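Local structure of alanine racemase (Corynebacterium glutamicum, 2DY3) at residues Q135-V140 with L181-K186; L98-I101 with H105-A108; L294-V299 with H316-G321; D277-H282 with D305-S310; D11-N16 with E43-V48. The protein is a pyridoxal-5'-phosphate-bound enzyme of the alanine racemase family, a two-chain assembly whose subunits join an N-terminal TIM-barrel domain to a C-terminal beta-rich domain. All blocks are in the same frame, centred on the assembly; numbering follows the deposited sequence.

Contact 1: Q135-V140 with L181-K186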
# COMPACT_ATOMS: atom_id res chain seq x y z
N GLN B 135 -35.06 0.26 -13.51
CA GLN B 135 -36.31 0.07 -12.78
C GLN B 135 -36.51 1.11 -11.67
O GLN B 135 -37.64 1.35 -11.24
CB GLN B 135 -36.36 -1.34 -12.17
CG GLN B 135 -36.34 -2.47 -13.19
CD GLN B 135 -37.47 -2.38 -14.20
OE1 GLN B 135 -37.50 -1.48 -15.05
NE2 GLN B 135 -38.42 -3.31 -14.11
N GLU B 136 -35.42 1.72 -11.22
CA GLU B 136 -35.49 2.72 -10.15
C GLU B 136 -35.50 4.17 -10.65
O GLU B 136 -35.87 5.08 -9.90
CB GLU B 136 -34.30 2.54 -9.19
CG GLU B 136 -33.99 1.09 -8.83
CD GLU B 136 -32.71 0.94 -8.02
OE1 GLU B 136 -31.65 1.45 -8.44
OE2 GLU B 136 -32.76 0.29 -6.95
N TRP B 137 -35.11 4.38 -11.90
CA TRP B 137 -35.06 5.74 -12.46
C TRP B 137 -36.31 6.56 -12.22
O TRP B 137 -36.24 7.69 -11.73
CB TRP B 137 -34.77 5.69 -13.97
CG TRP B 137 -33.46 5.07 -14.32
CD1 TRP B 137 -32.40 4.86 -13.49
CD2 TRP B 137 -33.05 4.61 -15.62
NE1 TRP B 137 -31.36 4.31 -14.19
CE2 TRP B 137 -31.73 4.15 -15.49
CE3 TRP B 137 -33.68 4.56 -16.87
CZ2 TRP B 137 -31.02 3.62 -16.58
CZ3 TRP B 137 -32.97 4.04 -17.94
CH2 TRP B 137 -31.66 3.58 -17.79
N GLU B 138 -37.46 6.00 -12.58
CA GLU B 138 -38.74 6.68 -12.41
C GLU B 138 -38.92 7.27 -11.02
O GLU B 138 -39.14 8.47 -10.87
CB GLU B 138 -39.90 5.72 -12.69
CG GLU B 138 -40.08 5.35 -14.15
CD GLU B 138 -40.53 6.53 -14.99
OE1 GLU B 138 -40.79 6.33 -16.20
OE2 GLU B 138 -40.62 7.65 -14.45
N GLY B 139 -38.86 6.40 -10.01
CA GLY B 139 -39.03 6.84 -8.64
C GLY B 139 -38.03 7.88 -8.18
O GLY B 139 -38.42 8.90 -7.59
N VAL B 140 -36.75 7.63 -8.45
CA VAL B 140 -35.69 8.54 -8.06
C VAL B 140 -35.79 9.93 -8.70
O VAL B 140 -35.63 10.94 -8.02
CB VAL B 140 -34.30 7.95 -8.38
CG1 VAL B 140 -33.22 9.01 -8.19
CG2 VAL B 140 -34.02 6.75 -7.47
N LEU B 181 -31.45 9.95 -19.15
CA LEU B 181 -31.40 11.41 -19.22
C LEU B 181 -32.71 12.00 -19.76
O LEU B 181 -33.19 13.02 -19.27
CB LEU B 181 -30.22 11.85 -20.09
CG LEU B 181 -29.95 13.36 -20.20
CD1 LEU B 181 -29.78 13.97 -18.82
CD2 LEU B 181 -28.70 13.59 -21.03
N ALA B 182 -33.29 11.34 -20.77
CA ALA B 182 -34.53 11.81 -21.35
C ALA B 182 -35.67 11.67 -20.33
O ALA B 182 -36.53 12.56 -20.22
CB ALA B 182 -34.86 11.02 -22.61
N LEU B 183 -35.66 10.57 -19.59
CA LEU B 183 -36.67 10.31 -18.58
C LEU B 183 -36.55 11.34 -17.45
O LEU B 183 -37.55 11.80 -16.90
CB LEU B 183 -36.48 8.90 -18.01
CG LEU B 183 -37.70 8.11 -17.51
CD1 LEU B 183 -37.21 7.01 -16.58
CD2 LEU B 183 -38.67 9.01 -16.78
N ALA B 184 -35.31 11.69 -17.11
CA ALA B 184 -35.05 12.66 -16.05
C ALA B 184 -35.57 14.05 -16.41
O ALA B 184 -36.21 14.71 -15.60
CB ALA B 184 -33.56 12.72 -15.75
N ARG B 185 -35.28 14.48 -17.64
CA ARG B 185 -35.73 15.79 -18.09
C ARG B 185 -37.25 15.80 -18.27
O ARG B 185 -37.90 16.83 -18.08
CB ARG B 185 -35.02 16.16 -19.40
CG ARG B 185 -33.58 16.57 -19.17
CD ARG B 185 -32.71 16.56 -20.42
NE ARG B 185 -31.40 17.12 -20.11
CZ ARG B 185 -30.35 17.09 -20.92
NH1 ARG B 185 -30.45 16.52 -22.12
NH2 ARG B 185 -29.21 17.65 -20.54
N LYS B 186 -37.81 14.65 -18.62
CA LYS B 186 -39.25 14.55 -18.78
C LYS B 186 -39.87 14.77 -17.41
O LYS B 186 -41.02 15.20 -17.30
CB LYS B 186 -39.61 13.16 -19.30
CG LYS B 186 -40.92 13.09 -20.05
CD LYS B 186 -41.05 11.76 -20.79
CE LYS B 186 -42.22 11.78 -21.76
NZ LYS B 186 -42.08 12.86 -22.79
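Leu-183 of helix 169-186 reaches across to Trp-137 and Glu-138 of helix 134-146. Both helices belong to the TIM-barrel domain, in which helices pack around the outside of the parallel strands. The CA atoms of Glu-138 and Leu-183 lie 7.5 Å apart. The contact is small, with 143 Å² buried on the two sides together.

The inner part is apolar, and Trp-137 is buried. Leu-183 CD1 sits 3.8 Å from Trp-137 CB. The same methyl lies at the edge of the indole, near its plane, and not over a face. Trp-137 packs against Ile-123, and its NE1 is hydrogen-bonded to the carbonyl of Val-132, which fixes the turn of the ring. Phe-141, one turn further along helix 134-146, touches both Leu-183 and Ala-184 and extends this inner side.

The outer part is exposed. The CB of Glu-138 points away from the other helix. The chain then bends at chi2 (-67°), and this brings the carboxylate back over the leucine. The two side chains cross at about a right angle. Both methyls of Leu-183 meet the carboxylate: CD1 is 3.7 Å from Glu-138 OE1, and CD2 is 3.5 Å from the same oxygen. These are van der Waals contacts, and no hydrogen bond joins the two segments. The polar partner of Glu-138 is His-187, just after segment 181-186, whose NE2 is hydrogen-bonded to OE2. That same OE2 makes the closest approach of the contact, 3.3 Å from Leu-183 CD2.

Contact 2: L98-I101 with H105-A108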
# COMPACT_ATOMS: atom_id res chain seq x y z
N LEU B 98 -22.62 15.38 -4.16
CA LEU B 98 -22.76 13.97 -3.84
C LEU B 98 -23.50 13.25 -4.94
O LEU B 98 -24.51 13.75 -5.46
CB LEU B 98 -23.54 13.79 -2.53
CG LEU B 98 -22.90 14.31 -1.24
CD1 LEU B 98 -23.88 14.14 -0.09
CD2 LEU B 98 -21.60 13.57 -0.98
N ALA B 99 -23.01 12.07 -5.31
CA ALA B 99 -23.67 11.28 -6.34
C ALA B 99 -24.83 10.50 -5.71
O ALA B 99 -24.72 10.00 -4.59
CB ALA B 99 -22.68 10.30 -6.96
N VAL B 100 -25.93 10.40 -6.44
CA VAL B 100 -27.07 9.62 -5.97
C VAL B 100 -26.80 8.24 -6.59
O VAL B 100 -26.93 8.08 -7.80
CB VAL B 100 -28.41 10.17 -6.52
CG1 VAL B 100 -29.58 9.41 -5.90
CG2 VAL B 100 -28.52 11.66 -6.23
N ILE B 101 -26.41 7.27 -5.77
CA ILE B 101 -26.09 5.94 -6.30
C ILE B 101 -27.14 4.85 -6.05
O ILE B 101 -27.02 3.75 -6.58
CB ILE B 101 -24.71 5.45 -5.78
CG1 ILE B 101 -24.81 5.05 -4.31
CG2 ILE B 101 -23.67 6.56 -5.93
CD1 ILE B 101 -23.54 4.43 -3.77
N HIS B 105 -29.96 6.54 -1.04
CA HIS B 105 -29.12 7.74 -1.04
C HIS B 105 -29.98 8.95 -1.38
O HIS B 105 -29.87 10.01 -0.76
CB HIS B 105 -28.00 7.59 -2.06
CG HIS B 105 -26.92 6.64 -1.64
ND1 HIS B 105 -25.76 7.06 -1.02
CD2 HIS B 105 -26.82 5.30 -1.76
CE1 HIS B 105 -24.99 6.01 -0.77
NE2 HIS B 105 -25.61 4.93 -1.21
N ALA B 106 -30.84 8.78 -2.38
CA ALA B 106 -31.74 9.85 -2.78
C ALA B 106 -32.61 10.22 -1.57
O ALA B 106 -32.79 11.40 -1.26
CB ALA B 106 -32.62 9.39 -3.94
N LYS B 107 -33.12 9.21 -0.89
CA LYS B 107 -33.99 9.41 0.26
C LYS B 107 -33.30 10.19 1.38
O LYS B 107 -33.88 11.11 1.96
CB LYS B 107 -34.48 8.07 0.79
CG LYS B 107 -35.45 8.17 1.95
CD LYS B 107 -36.03 6.81 2.30
CE LYS B 107 -37.06 6.93 3.41
NZ LYS B 107 -37.61 5.59 3.77
N ALA B 108 -32.06 9.81 1.68
CA ALA B 108 -31.30 10.46 2.74
C ALA B 108 -31.05 11.93 2.41
O ALA B 108 -31.02 12.78 3.30
CB ALA B 108 -29.97 9.73 2.96
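The imidazole of His-105 carries Ile-101 over one face, and its ring packs edge-to-face with the indole of Trp-82. The pair joins the end of strand 97-100 to helix 103-110, the first two elements of a beta-alpha-beta unit of the TIM barrel that continues into strand 117-122. Ile-101 CG1 stands 3.4 Å from the centroid of the His-105 ring, 23° off the normal. This is a CH-pi contact, displaced toward the rim on the NE2 and CD2 side. CG1 is 3.2 Å from His-105 NE2, and Ile-101 CD1 is 3.3 Å from the same nitrogen.

The torsions explain the fit. CG1 of Ile-101 takes the crowded position between backbone N and carbonyl carbon (chi1 74°), which sets it over the ring. The ring itself is carried toward the strand by a CB that points that way.

All four touching residues are buried. No hydrogen bond crosses between the two segments, so the strand end and the helix start meet through carbon contacts and the ring face. Pro-84 covers more of His-105, and Ser-243 of the second subunit packs on it, so this histidine is part of the subunit interface. The side chain of Ile-101 is about 9 Å from a bound PLP.

The second point of contact is purely aliphatic. CG1 of Val-100, anti to its own N, lies 3.6 Å from Ala-106 CB.

Contact 3: L294-V299 with H316-G321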
# COMPACT_ATOMS: atom_id res chain seq x y z
N LEU B 294 20.92 1.01 -17.42
CA LEU B 294 21.08 -0.39 -17.78
C LEU B 294 20.26 -1.33 -16.89
O LEU B 294 20.13 -1.12 -15.69
CB LEU B 294 22.56 -0.80 -17.75
CG LEU B 294 23.42 -0.24 -18.89
CD1 LEU B 294 24.64 -1.12 -19.05
CD2 LEU B 294 22.65 -0.23 -20.18
N ASP B 295 19.69 -2.37 -17.50
CA ASP B 295 18.86 -3.32 -16.79
C ASP B 295 19.62 -4.41 -16.05
O ASP B 295 20.68 -4.86 -16.47
CB ASP B 295 17.87 -3.99 -17.75
CG ASP B 295 16.75 -3.06 -18.18
OD1 ASP B 295 16.64 -1.96 -17.60
OD2 ASP B 295 15.98 -3.44 -19.08
N TYR B 296 19.04 -4.83 -14.93
CA TYR B 296 19.58 -5.90 -14.10
C TYR B 296 18.34 -6.62 -13.57
O TYR B 296 17.54 -6.04 -12.83
CB TYR B 296 20.42 -5.33 -12.95
CG TYR B 296 21.65 -4.58 -13.41
CD1 TYR B 296 21.63 -3.19 -13.56
CD2 TYR B 296 22.82 -5.25 -13.73
CE1 TYR B 296 22.75 -2.51 -14.01
CE2 TYR B 296 23.94 -4.58 -14.17
CZ TYR B 296 23.91 -3.21 -14.31
OH TYR B 296 25.03 -2.55 -14.76
N PRO B 297 18.17 -7.88 -13.95
CA PRO B 297 17.03 -8.72 -13.55
C PRO B 297 16.94 -9.02 -12.07
O PRO B 297 17.94 -9.28 -11.40
CB PRO B 297 17.24 -9.98 -14.37
CG PRO B 297 18.73 -10.10 -14.38
CD PRO B 297 19.16 -8.68 -14.70
N GLN B 298 15.72 -8.96 -11.55
CA GLN B 298 15.46 -9.26 -10.15
C GLN B 298 15.60 -10.78 -10.05
O GLN B 298 15.23 -11.49 -10.98
CB GLN B 298 14.04 -8.81 -9.77
CG GLN B 298 13.53 -9.25 -8.39
CD GLN B 298 13.14 -10.71 -8.36
OE1 GLN B 298 12.75 -11.27 -9.38
NE2 GLN B 298 13.23 -11.33 -7.18
N VAL B 299 16.14 -11.27 -8.94
CA VAL B 299 16.33 -12.70 -8.75
C VAL B 299 15.97 -13.11 -7.33
O VAL B 299 16.06 -12.31 -6.40
CB VAL B 299 17.79 -13.12 -9.00
CG1 VAL B 299 18.16 -12.94 -10.46
CG2 VAL B 299 18.72 -12.30 -8.12
N HIS B 316 29.86 -2.94 -15.25
CA HIS B 316 29.71 -1.50 -15.17
C HIS B 316 30.07 -0.98 -13.78
O HIS B 316 29.88 0.20 -13.47
CB HIS B 316 28.28 -1.12 -15.56
CG HIS B 316 27.83 -1.77 -16.83
ND1 HIS B 316 28.34 -1.42 -18.06
CD2 HIS B 316 27.01 -2.83 -17.05
CE1 HIS B 316 27.85 -2.23 -18.98
NE2 HIS B 316 27.04 -3.10 -18.39
N GLY B 317 30.60 -1.87 -12.95
CA GLY B 317 31.01 -1.48 -11.61
C GLY B 317 29.94 -0.89 -10.70
O GLY B 317 30.22 0.06 -9.98
N VAL B 318 28.74 -1.45 -10.74
CA VAL B 318 27.67 -0.96 -9.87
C VAL B 318 28.14 -1.09 -8.43
O VAL B 318 28.67 -2.12 -8.03
CB VAL B 318 26.40 -1.81 -10.02
CG1 VAL B 318 25.37 -1.39 -8.95
CG2 VAL B 318 25.83 -1.65 -11.43
N GLU B 319 27.93 -0.04 -7.64
CA GLU B 319 28.31 -0.03 -6.24
C GLU B 319 27.14 0.36 -5.35
O GLU B 319 26.14 0.88 -5.84
CB GLU B 319 29.46 0.95 -6.01
CG GLU B 319 30.70 0.65 -6.82
CD GLU B 319 31.83 1.60 -6.49
OE1 GLU B 319 32.42 1.45 -5.41
OE2 GLU B 319 32.10 2.50 -7.30
N ALA B 320 27.27 0.11 -4.06
CA ALA B 320 26.21 0.47 -3.11
C ALA B 320 25.99 1.97 -3.22
O ALA B 320 26.94 2.72 -3.43
CB ALA B 320 26.63 0.10 -1.69
N GLY B 321 24.74 2.40 -3.10
CA GLY B 321 24.43 3.81 -3.21
C GLY B 321 23.96 4.16 -4.61
O GLY B 321 23.44 5.25 -4.85
O HOH W 1 27.34 -3.97 -13.94
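Strand 294-299 and loop 316-321 keep their backbones well apart, 9.1 Å between the CA atoms of Leu-294 and His-316 at the nearest pair, and side chains fill the gap. The strand belongs to the mixed sheet of the C-terminal domain, where it runs antiparallel to strands 288-291 and 307-312. The loop leads from strand 307-312 to strand 323-325 of the same sheet.

Leu-294 lies over one face of the His-316 imidazole, its side chain crossing that of the histidine at about a right angle. Its CD1 is 3.4 Å from the ring centroid and 21° off the normal, a CH-pi contact offset toward the rim. The nearest ring atom is NE2, 3.2 Å from CD1. Both residues are exposed, so this is the outer part of the contact.

Tyr-296 forms the buried part. Its CG is anti to the carbonyl carbon (chi1 -63°), and the ring reaches out to the loop past Ile-291 and Leu-311. The hydroxyl comes in at the edge of the imidazole, near its plane, with OH 3.0 Å from His-316 CD2. Val-318 also packs on the tyrosine: its CG2 is 3.8 Å from Tyr-296 CZ. Between His-316 and Val-318 the chain turns through Gly-317 at positive phi, and the Val-318 N is hydrogen-bonded to Asn-314 OD1.

No direct hydrogen bond joins the segments. One water bridges them instead, 2.8 Å from Tyr-296 OH and accepting from His-316 N at 3.0 Å.

Contact 4: D277-H282 with D305-S310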
# COMPACT_ATOMS: atom_id res chain seq x y z
N ASP B 277 6.60 -2.64 0.99
CA ASP B 277 6.71 -1.34 0.33
C ASP B 277 5.95 -1.28 -1.00
O ASP B 277 5.95 -0.26 -1.67
CB ASP B 277 8.19 -0.99 0.13
CG ASP B 277 8.98 -1.04 1.43
OD1 ASP B 277 8.76 -0.18 2.31
OD2 ASP B 277 9.82 -1.97 1.57
N GLY B 278 5.31 -2.38 -1.38
CA GLY B 278 4.56 -2.38 -2.62
C GLY B 278 5.08 -3.34 -3.68
O GLY B 278 4.42 -3.55 -4.69
N MET B 279 6.26 -3.90 -3.46
CA MET B 279 6.83 -4.83 -4.42
C MET B 279 6.22 -6.20 -4.19
O MET B 279 6.56 -6.89 -3.22
CB MET B 279 8.35 -4.94 -4.25
CG MET B 279 9.00 -5.92 -5.22
SD MET B 279 9.06 -5.32 -6.95
CE MET B 279 7.55 -5.86 -7.55
N PRO B 280 5.30 -6.61 -5.07
CA PRO B 280 4.63 -7.91 -4.97
C PRO B 280 5.63 -9.07 -4.96
O PRO B 280 6.66 -9.02 -5.65
CB PRO B 280 3.76 -7.95 -6.22
CG PRO B 280 3.45 -6.50 -6.46
CD PRO B 280 4.78 -5.84 -6.21
N ARG B 281 5.34 -10.10 -4.18
CA ARG B 281 6.20 -11.27 -4.14
C ARG B 281 6.11 -11.98 -5.50
O ARG B 281 7.06 -12.62 -5.94
CB ARG B 281 5.76 -12.22 -3.02
CG ARG B 281 5.96 -11.64 -1.62
CD ARG B 281 5.40 -12.52 -0.52
NE ARG B 281 6.01 -13.85 -0.47
CZ ARG B 281 5.44 -14.95 -0.95
NH1 ARG B 281 4.24 -14.89 -1.52
NH2 ARG B 281 6.07 -16.12 -0.87
N HIS B 282 4.96 -11.84 -6.15
CA HIS B 282 4.71 -12.46 -7.46
C HIS B 282 5.53 -11.85 -8.59
O HIS B 282 5.64 -12.43 -9.67
CB HIS B 282 3.22 -12.36 -7.81
CG HIS B 282 2.34 -13.23 -6.98
ND1 HIS B 282 0.97 -13.13 -6.98
CD2 HIS B 282 2.64 -14.23 -6.11
CE1 HIS B 282 0.46 -14.03 -6.16
NE2 HIS B 282 1.45 -14.71 -5.62
N ASP B 305 11.39 -6.49 3.33
CA ASP B 305 12.06 -5.20 3.22
C ASP B 305 12.97 -5.02 2.02
O ASP B 305 13.48 -3.93 1.78
CB ASP B 305 12.87 -4.93 4.49
CG ASP B 305 12.08 -5.20 5.75
OD1 ASP B 305 11.05 -4.53 5.98
OD2 ASP B 305 12.50 -6.09 6.51
N GLN B 306 13.18 -6.09 1.25
CA GLN B 306 14.09 -5.98 0.12
C GLN B 306 14.00 -7.11 -0.91
O GLN B 306 13.35 -8.13 -0.69
CB GLN B 306 15.53 -5.92 0.65
CG GLN B 306 15.81 -6.95 1.76
CD GLN B 306 17.24 -6.93 2.27
OE1 GLN B 306 17.74 -5.92 2.76
NE2 GLN B 306 17.91 -8.08 2.17
N PHE B 307 14.64 -6.89 -2.05
CA PHE B 307 14.72 -7.89 -3.10
C PHE B 307 16.12 -7.79 -3.70
O PHE B 307 16.83 -6.81 -3.47
CB PHE B 307 13.65 -7.71 -4.18
CG PHE B 307 13.78 -6.46 -5.00
CD1 PHE B 307 13.08 -5.31 -4.65
CD2 PHE B 307 14.54 -6.45 -6.17
CE1 PHE B 307 13.13 -4.19 -5.45
CE2 PHE B 307 14.59 -5.32 -6.97
CZ PHE B 307 13.89 -4.19 -6.61
N VAL B 308 16.51 -8.80 -4.47
CA VAL B 308 17.85 -8.83 -5.05
C VAL B 308 17.85 -8.83 -6.57
O VAL B 308 16.92 -9.33 -7.21
CB VAL B 308 18.60 -10.10 -4.56
CG1 VAL B 308 20.07 -10.03 -4.92
CG2 VAL B 308 18.41 -10.26 -3.06
N ILE B 309 18.92 -8.28 -7.14
CA ILE B 309 19.08 -8.23 -8.58
C ILE B 309 20.46 -8.78 -8.91
O ILE B 309 21.40 -8.67 -8.11
CB ILE B 309 18.98 -6.77 -9.12
CG1 ILE B 309 20.13 -5.93 -8.56
CG2 ILE B 309 17.65 -6.16 -8.72
CD1 ILE B 309 20.18 -4.52 -9.14
N SER B 310 20.59 -9.39 -10.09
CA SER B 310 21.87 -9.95 -10.50
C SER B 310 22.62 -8.97 -11.39
O SER B 310 22.08 -8.43 -12.35
CB SER B 310 21.68 -11.29 -11.23
OG SER B 310 20.83 -11.15 -12.35
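Met-279 and Phe-307 meet in the C-terminal domain as a Met-aromatic contact, joining loop residues 277-282 to the start of strand 307-312 in the mixed sheet. From its CB, which points toward the strand, the methionine sends CG out anti to the backbone N (chi1 180°). CG makes the closest contact, 4.2 Å from Phe-307 CD1. The chain then bends at chi2 (72°), and SD comes to lie 4.9 Å from the centroid of the Phe-307 ring. The sulfur stands 27° off the ring normal, an oblique approach. A further bend turns CE back from the phenylalanine. The two side chains cross at about a right angle, and the fit is loose. Phe-287 and Val-302 also touch Met-279, while Val-289 and Gln-298 lie against Phe-307, so the pair is buried, mostly among apolar side chains.

A second, polar approach lies nearer the PLP. The CB of Asp-277 points toward segment 305-310, while that of Asp-305 points away from segment 277-282. The two carboxylates are not in contact: Asp-277 OD2 is 5.2 Å from Asp-305 OD1. Arg-355, outside both segments, is a partner of both. Its NE forms a salt bridge with Asp-277 OD1 and its NH2 another with Asp-305 OD1.

A bound PLP touches Asp-305, and Lys-34 of the second subunit packs on it, so this end of the contact borders the PLP pocket at the subunit interface. Asp-277 OD2 accepts a hydrogen bond from Gly-274 N and is 4.2 Å from Asp-305 O.

Contact 5: D11-N16 with E43-V48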
# COMPACT_ATOMS: atom_id res chain seq x y z
N ASP B 11 5.65 19.35 -13.06
CA ASP B 11 5.59 20.03 -14.36
C ASP B 11 4.95 19.10 -15.38
O ASP B 11 4.21 19.54 -16.26
CB ASP B 11 6.99 20.42 -14.85
CG ASP B 11 7.59 21.57 -14.07
OD1 ASP B 11 6.86 22.54 -13.78
OD2 ASP B 11 8.79 21.50 -13.76
N ALA B 12 5.25 17.81 -15.26
CA ALA B 12 4.68 16.82 -16.16
C ALA B 12 3.17 16.82 -15.99
O ALA B 12 2.42 16.69 -16.96
CB ALA B 12 5.25 15.44 -15.85
N ILE B 13 2.72 16.97 -14.74
CA ILE B 13 1.29 17.00 -14.44
C ILE B 13 0.63 18.24 -15.05
O ILE B 13 -0.46 18.17 -15.63
CB ILE B 13 1.05 16.97 -12.91
CG1 ILE B 13 1.43 15.59 -12.36
CG2 ILE B 13 -0.41 17.28 -12.59
CD1 ILE B 13 1.23 15.42 -10.88
N ALA B 14 1.29 19.39 -14.92
CA ALA B 14 0.75 20.62 -15.48
C ALA B 14 0.64 20.44 -16.99
O ALA B 14 -0.38 20.77 -17.60
CB ALA B 14 1.67 21.79 -15.16
N HIS B 15 1.69 19.89 -17.60
CA HIS B 15 1.72 19.64 -19.03
C HIS B 15 0.53 18.78 -19.43
O HIS B 15 -0.24 19.12 -20.33
CB HIS B 15 3.01 18.92 -19.42
CG HIS B 15 3.00 18.37 -20.81
ND1 HIS B 15 3.18 19.15 -21.92
CD2 HIS B 15 2.79 17.11 -21.26
CE1 HIS B 15 3.08 18.40 -23.01
NE2 HIS B 15 2.85 17.16 -22.63
N ASN B 16 0.38 17.65 -18.74
CA ASN B 16 -0.71 16.72 -18.99
C ASN B 16 -2.05 17.44 -18.86
O ASN B 16 -2.97 17.21 -19.66
CB ASN B 16 -0.65 15.56 -17.99
CG ASN B 16 0.59 14.70 -18.17
OD1 ASN B 16 1.01 14.00 -17.25
ND2 ASN B 16 1.17 14.75 -19.36
N GLU B 43 -2.20 16.34 -2.27
CA GLU B 43 -1.93 17.60 -1.60
C GLU B 43 -1.11 18.54 -2.48
O GLU B 43 -1.23 19.76 -2.38
CB GLU B 43 -1.22 17.36 -0.27
CG GLU B 43 -0.90 18.62 0.49
CD GLU B 43 -0.74 18.40 1.98
OE1 GLU B 43 -0.33 19.35 2.68
OE2 GLU B 43 -1.05 17.28 2.46
N LYS B 44 -0.29 17.96 -3.35
CA LYS B 44 0.54 18.73 -4.26
C LYS B 44 -0.01 18.70 -5.69
O LYS B 44 0.02 19.71 -6.39
CB LYS B 44 1.97 18.18 -4.28
CG LYS B 44 2.75 18.46 -3.01
CD LYS B 44 2.96 19.95 -2.81
CE LYS B 44 3.68 20.24 -1.51
NZ LYS B 44 2.96 19.64 -0.35
N VAL B 45 -0.53 17.55 -6.11
CA VAL B 45 -1.06 17.39 -7.45
C VAL B 45 -2.30 18.21 -7.79
O VAL B 45 -2.34 18.90 -8.81
CB VAL B 45 -1.37 15.90 -7.74
CG1 VAL B 45 -2.08 15.76 -9.08
CG2 VAL B 45 -0.07 15.10 -7.74
N ALA B 46 -3.33 18.12 -6.95
CA ALA B 46 -4.58 18.84 -7.18
C ALA B 46 -4.40 20.34 -7.43
O ALA B 46 -5.03 20.91 -8.32
CB ALA B 46 -5.54 18.62 -6.01
N PRO B 47 -3.56 21.01 -6.63
CA PRO B 47 -3.39 22.45 -6.85
C PRO B 47 -2.75 22.75 -8.21
O PRO B 47 -3.08 23.74 -8.86
CB PRO B 47 -2.50 22.87 -5.68
CG PRO B 47 -2.89 21.93 -4.61
CD PRO B 47 -2.96 20.61 -5.34
N VAL B 48 -1.84 21.90 -8.64
CA VAL B 48 -1.20 22.11 -9.92
C VAL B 48 -2.22 21.91 -11.03
O VAL B 48 -2.29 22.70 -11.98
CB VAL B 48 -0.02 21.14 -10.12
CG1 VAL B 48 0.46 21.19 -11.56
CG2 VAL B 48 1.12 21.50 -9.16
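Ile-13 meets Val-45 and Val-48, and Ala-14 meets Val-48, where helix 10-24 packs on helix 42-50 in the N-terminal TIM-barrel domain. The tightest pair is Ile-13 CD1 with Val-45 CG2 at 3.4 Å, closer than usual van der Waals contact. CD1 also lies 3.8 Å from Val-45 CG1, so the tip of the isoleucine rests against both methyls of the valine. Its other branch, CG2, is 4.1 Å from Val-48 CG1. That methyl is anti to the Val-48 backbone N (chi1 169°) and packs 3.8 Å from Ala-14 CB. The isoleucine crosses both valines at about a right angle.

The spacing of the axes suits these aliphatic side chains. The segments cross at -37° with a closest approach of 9.6 Å, and the small Ala-14 lets Val-48 come near the backbone. Helix 42-50 is kinked at Pro-47, between the two valines and on a side turned from the contact. Further out, Ala-235 packs on Ile-13. His-52 touches Ala-14 and is hydrogen-bonded through ND1 to Val-48 O.

No hydrogen bond or salt bridge crosses between the segments. Their contact therefore depends on shape and on the burial of aliphatic surface.

How the contacts relate
Along the chain the order is contact 5, contact 2 and contact 1, all in the N-terminal TIM-barrel domain, then contacts 3 and 4 in the C-terminal domain. Contacts 1 and 2 are neighbours, with centres 14 Å apart, but do not touch. Contact 5 lies 31 Å from contact 2, centre to centre. Contacts 3 and 4 alternate along the chain and share the mixed sheet: strands 294-299 and 307-312 pair antiparallel, with a probable hydrogen bond of 2.7 Å from Val-299 N to Val-308 O. The centres of contacts 1 and 3 are 60 Å apart, so the set spans an elongated subunit. In contact 4, Asp-305 touches PLP.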